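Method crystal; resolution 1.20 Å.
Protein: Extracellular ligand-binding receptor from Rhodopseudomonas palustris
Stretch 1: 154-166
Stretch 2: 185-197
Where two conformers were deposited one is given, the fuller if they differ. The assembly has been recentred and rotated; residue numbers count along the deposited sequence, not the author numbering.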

# COMPACT_ATOMS: atom_id res chain seq x y z
N ILE A 154 -20.10 -5.92 2.92
CA ILE A 154 -21.15 -4.93 3.09
C ILE A 154 -22.51 -5.51 2.67
O ILE A 154 -23.51 -5.35 3.38
N ALA A 155 -22.54 -6.19 1.53
CA ALA A 155 -23.79 -6.80 1.07
C ALA A 155 -24.33 -7.79 2.11
O ALA A 155 -25.54 -7.82 2.37
N LYS A 156 -23.43 -8.57 2.69
CA LYS A 156 -23.83 -9.60 3.66
C LYS A 156 -24.45 -9.01 4.92
O LYS A 156 -25.23 -9.67 5.60
N THR A 157 -24.10 -7.76 5.24
CA THR A 157 -24.66 -7.12 6.43
C THR A 157 -26.12 -6.72 6.23
O THR A 157 -26.80 -6.37 7.19
N GLY A 158 -26.57 -6.73 4.98
CA GLY A 158 -27.94 -6.34 4.68
C GLY A 158 -28.10 -4.88 4.28
O GLY A 158 -29.22 -4.44 4.01
N ALA A 159 -27.01 -4.13 4.25
CA ALA A 159 -27.07 -2.73 3.84
C ALA A 159 -27.63 -2.62 2.42
O ALA A 159 -27.24 -3.38 1.54
N LYS A 160 -28.54 -1.68 2.20
CA LYS A 160 -29.11 -1.47 0.87
C LYS A 160 -28.71 -0.13 0.26
O LYS A 160 -28.70 0.02 -0.96
N LYS A 161 -28.40 0.84 1.12
CA LYS A 161 -27.96 2.15 0.66
C LYS A 161 -26.62 2.49 1.30
O LYS A 161 -26.51 2.50 2.53
N VAL A 162 -25.62 2.75 0.47
CA VAL A 162 -24.26 3.00 0.95
C VAL A 162 -23.75 4.32 0.41
O VAL A 162 -23.67 4.52 -0.80
N GLY A 163 -23.43 5.25 1.31
CA GLY A 163 -22.84 6.52 0.91
C GLY A 163 -21.38 6.33 0.53
O GLY A 163 -20.77 5.33 0.90
N TYR A 164 -20.82 7.28 -0.20
CA TYR A 164 -19.42 7.19 -0.59
C TYR A 164 -18.72 8.55 -0.56
O TYR A 164 -19.23 9.54 -1.10
N ILE A 165 -17.55 8.58 0.06
CA ILE A 165 -16.62 9.70 -0.11
C ILE A 165 -15.22 9.12 -0.25
O ILE A 165 -14.87 8.16 0.43
N GLY A 166 -14.43 9.68 -1.15
CA GLY A 166 -13.08 9.18 -1.33
C GLY A 166 -12.18 10.25 -1.90
O GLY A 166 -12.65 11.32 -2.31
N LYS A 185 -25.26 -6.09 -8.60
CA LYS A 185 -25.35 -7.53 -8.36
C LYS A 185 -25.23 -7.90 -6.88
O LYS A 185 -25.74 -8.93 -6.45
N LEU A 186 -24.56 -7.05 -6.11
CA LEU A 186 -24.44 -7.27 -4.67
C LEU A 186 -25.75 -6.97 -3.96
O LEU A 186 -26.02 -7.52 -2.89
N GLY A 187 -26.57 -6.10 -4.54
CA GLY A 187 -27.87 -5.79 -3.97
C GLY A 187 -27.93 -4.52 -3.15
O GLY A 187 -28.87 -4.33 -2.38
N PHE A 188 -26.95 -3.64 -3.30
CA PHE A 188 -27.05 -2.32 -2.69
C PHE A 188 -26.79 -1.23 -3.72
O PHE A 188 -26.36 -1.51 -4.83
N GLU A 189 -27.11 0.00 -3.36
CA GLU A 189 -26.83 1.12 -4.25
C GLU A 189 -25.88 2.10 -3.56
O GLU A 189 -25.97 2.33 -2.36
N LEU A 190 -24.96 2.66 -4.34
CA LEU A 190 -24.12 3.76 -3.87
C LEU A 190 -24.91 5.04 -4.03
O LEU A 190 -25.29 5.41 -5.14
N THR A 191 -25.16 5.73 -2.92
CA THR A 191 -26.04 6.90 -2.93
C THR A 191 -25.34 8.20 -3.33
O THR A 191 -26.01 9.18 -3.68
N THR A 192 -24.01 8.21 -3.26
CA THR A 192 -23.24 9.40 -3.61
C THR A 192 -21.93 9.02 -4.26
O THR A 192 -21.52 7.86 -4.22
N HIS A 193 -21.28 10.02 -4.84
CA HIS A 193 -19.90 9.91 -5.28
C HIS A 193 -19.19 11.19 -4.88
O HIS A 193 -18.84 12.02 -5.72
N GLU A 194 -19.00 11.38 -3.57
CA GLU A 194 -18.33 12.57 -3.07
C GLU A 194 -16.84 12.34 -3.05
O GLU A 194 -16.37 11.21 -2.83
N VAL A 195 -16.08 13.41 -3.25
CA VAL A 195 -14.63 13.33 -3.24
C VAL A 195 -14.02 14.48 -2.45
O VAL A 195 -14.67 15.51 -2.23
N TYR A 196 -12.78 14.30 -2.03
CA TYR A 196 -12.01 15.36 -1.40
C TYR A 196 -10.55 15.17 -1.71
O TYR A 196 -10.11 14.07 -2.07
N ALA A 197 -9.78 16.26 -1.58
CA ALA A 197 -8.35 16.21 -1.79
C ALA A 197 -7.65 15.92 -0.47
O ALA A 197 -8.15 16.27 0.60

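Ile154 and Ala155, on the last helical turn, point toward the second stretch. Ile154 (m, t) lays CG2 over one face of the Phe188 ring, 4.2 Å from CE2, while the small Ala155 side chain sets CB 4.0 Å from Leu186 CB and 3.6 Å from Leu186 O. Phe188, with chi1 p, thus fills the space between helix and strand. Gly158 is the first residue after the helix to leave helical phi/psi; its positive phi, in a Schellman motif, suits glycine, since a CB would jam against Thr157 O. Lys160 starts away, but three successive m torsions fold its chain back, so that NZ donates a hydrogen bond to Gly187 O at 2.7 Å; a long, flexible chain with a charged amino end suits this exposed site. Lys161 (m, t, m, t) uses its aliphatic portion, CB lying 3.7 Å from Thr191 CG2, and its end leads away. On the other face of the sheet, Val162 (t) places CG2 3.7 Å from Phe188 CD1 and CG1 4.1 Å from Leu190 CD2, its branches serving two apolar neighbours.

At Gly163, CA sits 3.4 Å from Thr191 OG1. The parallel register then shifts by one, and Thr192 (p) helps span the break: OG1 donates to Tyr164 O at 2.8 Å. Tyr164 (t) brings CE1 within 3.9 Å of His193 CD2, the rings oblique. Apolar Ile165 (t, t) suits its buried place, extending CG1 to 3.8 Å from Tyr196 CD2. At Gly166, a CB would clash with Tyr164 OH.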

# COMPACT_ATOMS: atom_id res chain seq x y z
CB ILE A 154 -20.84 -3.65 2.30
CG1 ILE A 154 -19.60 -2.97 2.90
CG2 ILE A 154 -22.03 -2.70 2.32
CD1 ILE A 154 -19.03 -1.83 2.07
CB ALA A 155 -23.58 -7.48 -0.26
CB LYS A 156 -22.65 -10.50 4.01
CG LYS A 156 -22.16 -11.36 2.85
CD LYS A 156 -21.00 -12.24 3.26
CE LYS A 156 -20.48 -13.05 2.08
NZ LYS A 156 -19.31 -13.89 2.45
CB THR A 157 -23.89 -5.84 6.82
OG1 THR A 157 -24.09 -4.83 5.82
CG2 THR A 157 -22.40 -6.13 6.97
CB ALA A 159 -25.70 -2.07 3.92
CB LYS A 160 -30.64 -1.59 0.92
CG LYS A 160 -31.14 -2.89 1.52
CD LYS A 160 -30.73 -4.10 0.67
CE LYS A 160 -31.44 -4.10 -0.67
NZ LYS A 160 -31.20 -5.37 -1.41
CB LYS A 161 -29.00 3.23 1.00
CG LYS A 161 -30.32 3.06 0.25
CD LYS A 161 -31.24 4.25 0.46
CE LYS A 161 -31.70 4.37 1.90
NZ LYS A 161 -32.58 5.56 2.11
CB VAL A 162 -23.31 1.85 0.53
CG1 VAL A 162 -21.89 2.12 1.02
CG2 VAL A 162 -23.83 0.52 1.06
CB TYR A 164 -19.29 6.60 -2.00
CG TYR A 164 -17.86 6.53 -2.48
CD1 TYR A 164 -17.24 7.65 -3.03
CD2 TYR A 164 -17.12 5.37 -2.35
CE1 TYR A 164 -15.92 7.60 -3.45
CE2 TYR A 164 -15.81 5.31 -2.77
CZ TYR A 164 -15.21 6.42 -3.32
OH TYR A 164 -13.90 6.33 -3.72
CB ILE A 165 -16.68 10.71 1.07
CG1 ILE A 165 -15.72 11.87 0.82
CG2 ILE A 165 -16.41 10.03 2.41
CD1 ILE A 165 -15.85 13.01 1.83
CB LYS A 185 -24.31 -8.29 -9.20
CG LYS A 185 -24.82 -8.68 -10.58
CD LYS A 185 -23.85 -8.27 -11.67
CE LYS A 185 -24.50 -8.35 -13.04
NZ LYS A 185 -23.64 -7.75 -14.09
CB LEU A 186 -23.31 -6.43 -4.08
CG LEU A 186 -21.88 -6.82 -4.45
CD1 LEU A 186 -20.88 -5.83 -3.86
CD2 LEU A 186 -21.57 -8.23 -4.00
CB PHE A 188 -26.14 -2.17 -1.45
CG PHE A 188 -24.66 -2.29 -1.72
CD1 PHE A 188 -23.94 -1.20 -2.17
CD2 PHE A 188 -23.99 -3.48 -1.49
CE1 PHE A 188 -22.57 -1.30 -2.40
CE2 PHE A 188 -22.63 -3.59 -1.72
CZ PHE A 188 -21.92 -2.50 -2.18
CB GLU A 189 -28.12 1.84 -4.66
CG GLU A 189 -28.66 2.81 -3.63
CD GLU A 189 -29.85 3.60 -4.14
OE1 GLU A 189 -29.72 4.83 -4.32
OE2 GLU A 189 -30.92 2.99 -4.35
CB LEU A 190 -22.84 3.85 -4.70
CG LEU A 190 -21.78 2.77 -4.47
CD1 LEU A 190 -20.54 3.08 -5.30
CD2 LEU A 190 -21.42 2.67 -3.00
CB THR A 191 -26.69 7.13 -1.56
OG1 THR A 191 -25.69 7.54 -0.62
CG2 THR A 191 -27.38 5.88 -1.07
CB THR A 192 -22.89 10.29 -2.39
OG1 THR A 192 -22.04 9.57 -1.49
CG2 THR A 192 -24.13 10.78 -1.67
CB HIS A 193 -19.84 9.70 -6.80
CG HIS A 193 -18.45 9.51 -7.33
ND1 HIS A 193 -18.18 9.42 -8.68
CD2 HIS A 193 -17.26 9.38 -6.70
CE1 HIS A 193 -16.88 9.25 -8.86
NE2 HIS A 193 -16.30 9.23 -7.67
CB GLU A 194 -18.83 12.93 -1.67
CG GLU A 194 -20.30 13.35 -1.63
CD GLU A 194 -20.58 14.56 -2.49
OE1 GLU A 194 -19.90 15.59 -2.34
OE2 GLU A 194 -21.50 14.49 -3.34
CB VAL A 195 -14.04 13.30 -4.68
CG1 VAL A 195 -14.54 12.07 -5.44
CG2 VAL A 195 -14.35 14.58 -5.43
CB TYR A 196 -12.26 15.45 0.10
CG TYR A 196 -11.66 14.38 1.01
CD1 TYR A 196 -10.73 14.74 1.99
CD2 TYR A 196 -12.09 13.06 0.96
CE1 TYR A 196 -10.21 13.80 2.86
CE2 TYR A 196 -11.57 12.11 1.83
CZ TYR A 196 -10.64 12.49 2.78
OH TYR A 196 -10.15 11.53 3.66
CB ALA A 197 -7.85 17.51 -2.39